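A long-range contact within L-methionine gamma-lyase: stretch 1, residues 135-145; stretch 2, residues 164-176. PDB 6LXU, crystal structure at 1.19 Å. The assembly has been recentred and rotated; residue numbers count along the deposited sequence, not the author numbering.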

ATOM      1  N   VAL A 135      -5.735  23.028  36.020  1.00 12.65           N
ATOM      2  CA  VAL A 135      -5.577  22.714  37.444  1.00 13.10           C
ATOM      3  C   VAL A 135      -4.751  21.446  37.605  1.00 13.08           C
ATOM      4  O   VAL A 135      -4.401  20.777  36.620  1.00 13.36           O
ATOM      5  CB  VAL A 135      -6.943  22.524  38.142  1.00 13.30           C
ATOM      6  CG1 VAL A 135      -7.851  23.717  37.910  1.00 13.93           C
ATOM      7  CG2 VAL A 135      -7.655  21.249  37.685  1.00 13.22           C
ATOM      8  N   ASP A 136      -4.418  21.122  38.848  1.00 13.03           N
ATOM      9  CA  ASP A 136      -3.835  19.832  39.171  1.00 13.41           C
ATOM     10  C   ASP A 136      -4.972  18.844  39.378  1.00 12.37           C
ATOM     11  O   ASP A 136      -5.601  18.825  40.437  1.00 12.92           O
ATOM     12  CB  ASP A 136      -2.996  19.946  40.445  1.00 14.49           C
ATOM     13  CG  ASP A 136      -2.340  18.635  40.850  1.00 15.76           C
ATOM     14  OD1 ASP A 136      -2.519  17.621  40.135  1.00 15.29           O
ATOM     15  OD2 ASP A 136      -1.629  18.621  41.880  1.00 18.82           O
ATOM     16  N   THR A 137      -5.236  18.017  38.361  1.00 11.70           N
ATOM     17  CA  THR A 137      -6.347  17.070  38.457  1.00 11.52           C
ATOM     18  C   THR A 137      -6.072  15.865  39.379  1.00 11.40           C
ATOM     19  O   THR A 137      -6.976  15.063  39.611  1.00 11.43           O
ATOM     20  CB  THR A 137      -6.858  16.599  37.077  1.00 11.01           C
ATOM     21  OG1 THR A 137      -5.830  15.888  36.370  1.00 11.22           O
ATOM     22  CG2 THR A 137      -7.348  17.776  36.244  1.00 11.21           C
ATOM     23  N   SER A 138      -4.858  15.766  39.938  1.00 12.41           N
ATOM     24  CA  SER A 138      -4.620  14.843  41.062  1.00 13.61           C
ATOM     25  C   SER A 138      -5.163  15.381  42.389  1.00 14.56           C
ATOM     26  O   SER A 138      -5.214  14.643  43.369  1.00 15.51           O
ATOM     27  CB  SER A 138      -3.136  14.470  41.189  1.00 14.38           C
ATOM     28  OG  SER A 138      -2.372  15.522  41.745  1.00 15.01           O
ATOM     29  N   ASN A 139      -5.557  16.656  42.418  1.00 15.02           N
ATOM     30  CA  ASN A 139      -6.146  17.284  43.596  1.00 15.55           C
ATOM     31  C   ASN A 139      -7.649  17.441  43.363  1.00 15.42           C
ATOM     32  O   ASN A 139      -8.083  18.343  42.640  1.00 15.58           O
ATOM     33  CB  ASN A 139      -5.457  18.629  43.848  1.00 16.87           C
ATOM     34  CG  ASN A 139      -5.881  19.280  45.148  1.00 17.91           C
ATOM     35  OD1 ASN A 139      -7.068  19.353  45.470  1.00 19.31           O
ATOM     36  ND2 ASN A 139      -4.900  19.776  45.900  1.00 21.52           N
ATOM     37  N   LEU A 140      -8.443  16.558  43.959  1.00 15.54           N
ATOM     38  CA  LEU A 140      -9.886  16.541  43.713  1.00 16.00           C
ATOM     39  C   LEU A 140     -10.565  17.852  44.108  1.00 16.56           C
ATOM     40  O   LEU A 140     -11.503  18.286  43.441  1.00 16.46           O
ATOM     41  CB  LEU A 140     -10.573  15.371  44.431  1.00 16.15           C
ATOM     42  CG  LEU A 140     -10.171  13.949  44.028  1.00 16.51           C
ATOM     43  CD1 LEU A 140     -11.024  12.931  44.770  1.00 16.92           C
ATOM     44  CD2 LEU A 140     -10.273  13.730  42.525  1.00 16.61           C
ATOM     45  N   GLU A 141     -10.096  18.478  45.185  1.00 18.22           N
ATOM     46  CA  GLU A 141     -10.647  19.763  45.615  1.00 19.42           C
ATOM     47  C   GLU A 141     -10.400  20.877  44.595  1.00 18.69           C
ATOM     48  O   GLU A 141     -11.305  21.675  44.353  1.00 18.12           O
ATOM     49  CB  GLU A 141     -10.107  20.163  46.996  1.00 21.61           C
ATOM     50  CG  GLU A 141     -10.579  19.260  48.129  1.00 24.10           C
ATOM     51  CD  GLU A 141     -12.089  19.257  48.297  1.00 26.07           C
ATOM     52  OE1 GLU A 141     -12.705  20.347  48.231  1.00 28.86           O
ATOM     53  OE2 GLU A 141     -12.670  18.166  48.481  1.00 29.09           O
ATOM     54  N   GLU A 142      -9.208  20.924  43.998  1.00 18.53           N
ATOM     55  CA  GLU A 142      -8.932  21.882  42.905  1.00 18.14           C
ATOM     56  C   GLU A 142      -9.922  21.724  41.749  1.00 16.94           C
ATOM     57  O   GLU A 142     -10.396  22.709  41.184  1.00 17.22           O
ATOM     58  CB  GLU A 142      -7.514  21.725  42.345  1.00 19.30           C
ATOM     59  CG  GLU A 142      -6.424  22.375  43.168  1.00 20.31           C
ATOM     60  CD  GLU A 142      -5.073  22.371  42.471  1.00 20.66           C
ATOM     61  OE1 GLU A 142      -4.993  22.740  41.270  1.00 20.11           O
ATOM     62  OE2 GLU A 142      -4.074  22.006  43.126  1.00 22.74           O
ATOM     63  N   VAL A 143     -10.238  20.480  41.403  1.00 14.99           N
ATOM     64  CA  VAL A 143     -11.141  20.221  40.296  1.00 13.85           C
ATOM     65  C   VAL A 143     -12.557  20.639  40.674  1.00 13.95           C
ATOM     66  O   VAL A 143     -13.219  21.325  39.900  1.00 13.10           O
ATOM     67  CB  VAL A 143     -11.084  18.749  39.839  1.00 13.16           C
ATOM     68  CG1 VAL A 143     -12.069  18.502  38.709  1.00 13.29           C
ATOM     69  CG2 VAL A 143      -9.671  18.409  39.387  1.00 13.24           C
ATOM     70  N   LYS A 144     -13.003  20.260  41.873  1.00 14.44           N
ATOM     71  CA  LYS A 144     -14.320  20.695  42.370  1.00 15.27           C
ATOM     72  C   LYS A 144     -14.455  22.216  42.322  1.00 14.68           C
ATOM     73  O   LYS A 144     -15.467  22.739  41.868  1.00 14.50           O
ATOM     74  CB  LYS A 144     -14.532  20.252  43.818  1.00 16.77           C
ATOM     75  CG  LYS A 144     -14.695  18.760  44.032  1.00 18.50           C
ATOM     76  CD  LYS A 144     -14.709  18.455  45.521  1.00 20.12           C
ATOM     77  CE  LYS A 144     -14.511  16.981  45.803  1.00 21.38           C
ATOM     78  NZ  LYS A 144     -14.775  16.662  47.233  1.00 23.09           N
ATOM     79  N   ASN A 145     -13.416  22.900  42.781  1.00 14.69           N
ATOM     80  CA  ASN A 145     -13.419  24.370  42.853  1.00 16.02           C
ATOM     81  C   ASN A 145     -13.402  25.045  41.475  1.00 15.77           C
ATOM     82  O   ASN A 145     -13.883  26.166  41.345  1.00 16.28           O
ATOM     83  CB  ASN A 145     -12.237  24.881  43.694  1.00 17.52           C
ATOM     84  CG  ASN A 145     -12.374  24.552  45.174  1.00 19.17           C
ATOM     85  OD1 ASN A 145     -13.462  24.231  45.666  1.00 20.80           O
ATOM     86  ND2 ASN A 145     -11.261  24.628  45.891  1.00 20.99           N
ATOM     87  N   LEU A 164       4.784  10.644  34.380  1.00  8.96           N
ATOM     88  CA  LEU A 164       3.765   9.580  34.442  1.00  8.73           C
ATOM     89  C   LEU A 164       2.771   9.796  35.591  1.00  8.45           C
ATOM     90  O   LEU A 164       2.455   8.895  36.378  1.00  8.25           O
ATOM     91  CB  LEU A 164       4.404   8.189  34.455  1.00  8.89           C
ATOM     92  CG  LEU A 164       5.203   7.926  33.162  1.00  9.39           C
ATOM     93  CD1 LEU A 164       5.984   6.630  33.246  1.00  9.60           C
ATOM     94  CD2 LEU A 164       4.332   7.919  31.915  1.00  9.92           C
ATOM     95  N   LYS A 165       2.271  11.021  35.648  1.00  8.49           N
ATOM     96  CA  LYS A 165       1.260  11.418  36.615  1.00  8.93           C
ATOM     97  C   LYS A 165       0.006  10.579  36.474  1.00  8.44           C
ATOM     98  O   LYS A 165      -0.489  10.360  35.362  1.00  8.17           O
ATOM     99  CB  LYS A 165       0.918  12.889  36.404  1.00  9.98           C
ATOM    100  CG  LYS A 165      -0.093  13.479  37.376  1.00 11.15           C
ATOM    101  CD  LYS A 165      -0.353  14.945  37.039  1.00 12.30           C
ATOM    102  CE  LYS A 165      -1.308  15.600  38.000  1.00 13.21           C
ATOM    103  NZ  LYS A 165      -1.337  17.066  37.781  1.00 13.54           N
ATOM    104  N   ILE A 166      -0.522  10.161  37.622  1.00  8.43           N
ATOM    105  CA  ILE A 166      -1.734   9.366  37.702  1.00  8.57           C
ATOM    106  C   ILE A 166      -2.855  10.220  38.297  1.00  8.43           C
ATOM    107  O   ILE A 166      -2.646  10.932  39.295  1.00  9.04           O
ATOM    108  CB  ILE A 166      -1.512   8.133  38.612  1.00  9.02           C
ATOM    109  CG1 ILE A 166      -0.397   7.216  38.083  1.00  9.19           C
ATOM    110  CG2 ILE A 166      -2.803   7.347  38.808  1.00  9.34           C
ATOM    111  CD1 ILE A 166      -0.661   6.643  36.698  1.00  9.31           C
ATOM    112  N   VAL A 167      -4.029  10.166  37.689  1.00  8.21           N
ATOM    113  CA  VAL A 167      -5.221  10.828  38.242  1.00  8.35           C
ATOM    114  C   VAL A 167      -6.368   9.831  38.236  1.00  7.96           C
ATOM    115  O   VAL A 167      -6.385   8.882  37.449  1.00  7.92           O
ATOM    116  CB  VAL A 167      -5.580  12.151  37.525  1.00  8.71           C
ATOM    117  CG1 VAL A 167      -4.363  13.073  37.467  1.00  9.11           C
ATOM    118  CG2 VAL A 167      -6.142  11.919  36.139  1.00  8.82           C
ATOM    119  N   ASP A 168      -7.319  10.043  39.152  1.00  7.92           N
ATOM    120  CA  ASP A 168      -8.368   9.067  39.438  1.00  7.92           C
ATOM    121  C   ASP A 168      -9.564   9.315  38.539  1.00  7.70           C
ATOM    122  O   ASP A 168     -10.363  10.225  38.789  1.00  7.73           O
ATOM    123  CB  ASP A 168      -8.762   9.171  40.914  1.00  8.30           C
ATOM    124  CG  ASP A 168      -9.649   8.031  41.386  1.00  8.57           C
ATOM    125  OD1 ASP A 168     -10.534   7.606  40.629  1.00  8.47           O
ATOM    126  OD2 ASP A 168      -9.461   7.592  42.547  1.00  9.97           O
ATOM    127  N   LEU A 169      -9.700   8.510  37.486  1.00  7.61           N
ATOM    128  CA  LEU A 169     -10.725   8.755  36.480  1.00  7.59           C
ATOM    129  C   LEU A 169     -12.142   8.647  37.030  1.00  7.54           C
ATOM    130  O   LEU A 169     -12.997   9.448  36.678  1.00  7.46           O
ATOM    131  CB  LEU A 169     -10.541   7.810  35.306  1.00  7.64           C
ATOM    132  CG  LEU A 169      -9.230   7.994  34.525  1.00  7.91           C
ATOM    133  CD1 LEU A 169      -9.195   6.988  33.386  1.00  8.26           C
ATOM    134  CD2 LEU A 169      -9.117   9.415  33.992  1.00  7.92           C
ATOM    135  N   GLU A 170     -12.392   7.617  37.837  1.00  7.78           N
ATOM    136  CA  GLU A 170     -13.735   7.437  38.398  1.00  8.15           C
ATOM    137  C   GLU A 170     -14.119   8.605  39.310  1.00  8.17           C
ATOM    138  O   GLU A 170     -15.229   9.141  39.219  1.00  8.27           O
ATOM    139  CB  GLU A 170     -13.831   6.119  39.147  1.00  8.65           C
ATOM    140  CG  GLU A 170     -15.235   5.871  39.683  1.00  9.03           C
ATOM    141  CD  GLU A 170     -15.400   4.603  40.472  1.00  9.35           C
ATOM    142  OE1 GLU A 170     -14.498   3.745  40.498  1.00 10.09           O
ATOM    143  OE2 GLU A 170     -16.493   4.494  41.115  1.00 10.03           O
ATOM    144  N   ALA A 171     -13.205   8.995  40.168  1.00  8.08           N
ATOM    145  CA  ALA A 171     -13.468  10.076  41.117  1.00  8.30           C
ATOM    146  C   ALA A 171     -13.660  11.409  40.409  1.00  8.22           C
ATOM    147  O   ALA A 171     -14.606  12.160  40.702  1.00  8.35           O
ATOM    148  CB  ALA A 171     -12.345  10.178  42.120  1.00  8.44           C
ATOM    149  N   LEU A 172     -12.798  11.692  39.425  1.00  8.18           N
ATOM    150  CA  LEU A 172     -12.914  12.937  38.675  1.00  8.31           C
ATOM    151  C   LEU A 172     -14.187  12.988  37.853  1.00  8.19           C
ATOM    152  O   LEU A 172     -14.797  14.046  37.715  1.00  8.24           O
ATOM    153  CB  LEU A 172     -11.686  13.128  37.774  1.00  8.68           C
ATOM    154  CG  LEU A 172     -10.405  13.458  38.530  1.00  9.13           C
ATOM    155  CD1 LEU A 172      -9.175  13.213  37.673  1.00  9.17           C
ATOM    156  CD2 LEU A 172     -10.443  14.903  39.008  1.00  9.63           C
ATOM    157  N   SER A 173     -14.596  11.851  37.307  1.00  8.10           N
ATOM    158  CA  SER A 173     -15.814  11.809  36.530  1.00  8.51           C
ATOM    159  C   SER A 173     -17.032  12.114  37.396  1.00  8.71           C
ATOM    160  O   SER A 173     -17.942  12.783  36.939  1.00  8.70           O
ATOM    161  CB  SER A 173     -15.999  10.469  35.827  1.00  8.53           C
ATOM    162  OG  SER A 173     -14.974  10.271  34.843  1.00  8.93           O
ATOM    163  N   LYS A 174     -17.039  11.611  38.633  1.00  9.02           N
ATOM    164  CA  LYS A 174     -18.134  11.941  39.571  1.00  9.51           C
ATOM    165  C   LYS A 174     -18.195  13.427  39.847  1.00 10.11           C
ATOM    166  O   LYS A 174     -19.291  14.003  39.870  1.00 11.21           O
ATOM    167  CB  LYS A 174     -17.984  11.158  40.873  1.00  9.81           C
ATOM    168  CG  LYS A 174     -18.326   9.701  40.689  1.00 10.23           C
ATOM    169  CD  LYS A 174     -17.988   8.927  41.935  1.00 10.95           C
ATOM    170  CE  LYS A 174     -18.327   7.472  41.762  1.00 11.47           C
ATOM    171  NZ  LYS A 174     -17.899   6.696  42.938  1.00 13.20           N
ATOM    172  N   ILE A 175     -17.044  14.063  40.018  1.00  9.92           N
ATOM    173  CA  ILE A 175     -17.003  15.518  40.236  1.00 10.32           C
ATOM    174  C   ILE A 175     -17.533  16.253  39.015  1.00 10.05           C
ATOM    175  O   ILE A 175     -18.373  17.147  39.120  1.00 11.05           O
ATOM    176  CB  ILE A 175     -15.584  15.991  40.585  1.00 10.70           C
ATOM    177  CG1 ILE A 175     -15.191  15.426  41.952  1.00 11.13           C
ATOM    178  CG2 ILE A 175     -15.472  17.518  40.580  1.00 10.86           C
ATOM    179  CD1 ILE A 175     -13.723  15.481  42.247  1.00 11.72           C
ATOM    180  N   ALA A 176     -17.034  15.889  37.832  1.00  9.52           N
ATOM    181  CA  ALA A 176     -17.493  16.524  36.592  1.00  9.32           C
ATOM    182  C   ALA A 176     -19.002  16.411  36.402  1.00  9.69           C
ATOM    183  O   ALA A 176     -19.665  17.374  36.000  1.00  9.92           O
ATOM    184  CB  ALA A 176     -16.770  15.906  35.406  1.00  9.03           C
TER
HETATM  185  O   HOH W   1      -7.227  12.420  40.740  1.00 12.41           O

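The two stretches meet as two similar units, each a loop leading into a capped helix. Helix 140-145 and helix 169-176 run in nearly the same direction, with 23° between their axes and a closest approach of 9.9 Å. The contact buries 507 Å², summed over both sides. A salt bridge and some carbon packing join the loops; apolar side chains meet between the helices.

The polar end centres on Asp136. Its chi1 is t and its chi2 is 1°. The CA-to-CB bond points sideways, but the carboxylate comes nearer to the second stretch. There Asp136 OD1 lies 2.7 Å from Lys165 NZ, in a hydrogen-bonded salt bridge. Lys165 points toward the first stretch, and all four of its chi angles are t. This fully extended chain carries the ammonium group across to the carboxylate. On the way, Lys165 CE packs 3.8 Å from Ser138 CB.

Asp136 OD1 also organises its own turn, a type I beta turn from Asp136 to Asn139. Asp136 OD1 accepts from Ser138 N at 3.0 Å and from Ser138 OG at 2.6 Å. The p rotamer of Ser138, with chi1 at 75°, places the hydroxyl for this short bond. The same oxygen thus serves both the turn and the salt bridge. On the backbone side, Asp136 N donates to Glu142 OE1 at 3.0 Å, tying the loop to the first turn of the helix.

Both helices are capped in the same way. Asn139 has chi1 t, and its OD1 accepts from Glu142 N at 3.0 Å. Asp168 also has chi1 t, and its OD1 accepts from Ala171 N at 3.0 Å. In each case the side chain folds over the start of its own helix and satisfies a free amide. Neither cap makes direct contact with the opposite stretch. Water 1 links the loops instead: it donates to Thr137 O at 2.9 Å and accepts from Asp168 N at 2.9 Å.

Thr137 is buried and adopts rotamer p. Thr137 OG1 lies 3.4 Å from Val167 CG1 and is hydrogen-bonded elsewhere in the structure. Val167 is an m rotamer pointing toward the first stretch, and its CG1 also approaches Ser138 N at 3.7 Å.

Between the helices the side chains interlock. Leu140 and Leu172 both have chi1 m and chi2 t. Both start sideways, but their ends come nearer to the facing stretch. Leu140 CD2 meets Leu172 CD2 at 3.7 Å. Leu140 CD1 and CD2 lie 4.0 and 4.1 Å from Ala171 CB. Val143, a t rotamer, points toward the second stretch. Val143 CG2 packs 3.6 Å from Leu172 CD2. Val143 CG1 lies 4.0 Å from both Leu172 CD2 and Ile175 CG2.

Ile175 has the largest covered area, 90 Å². With chi1 m and chi2 t, Ile175 CD1 reaches Leu140 CB at 3.8 Å. Ile175 CG2 lies 3.8 Å from Lys144 CG, so the lysine contributes aliphatic carbon here. Lys144 NZ, meanwhile, forms a salt bridge with Glu141 OE2 at 2.9 Å.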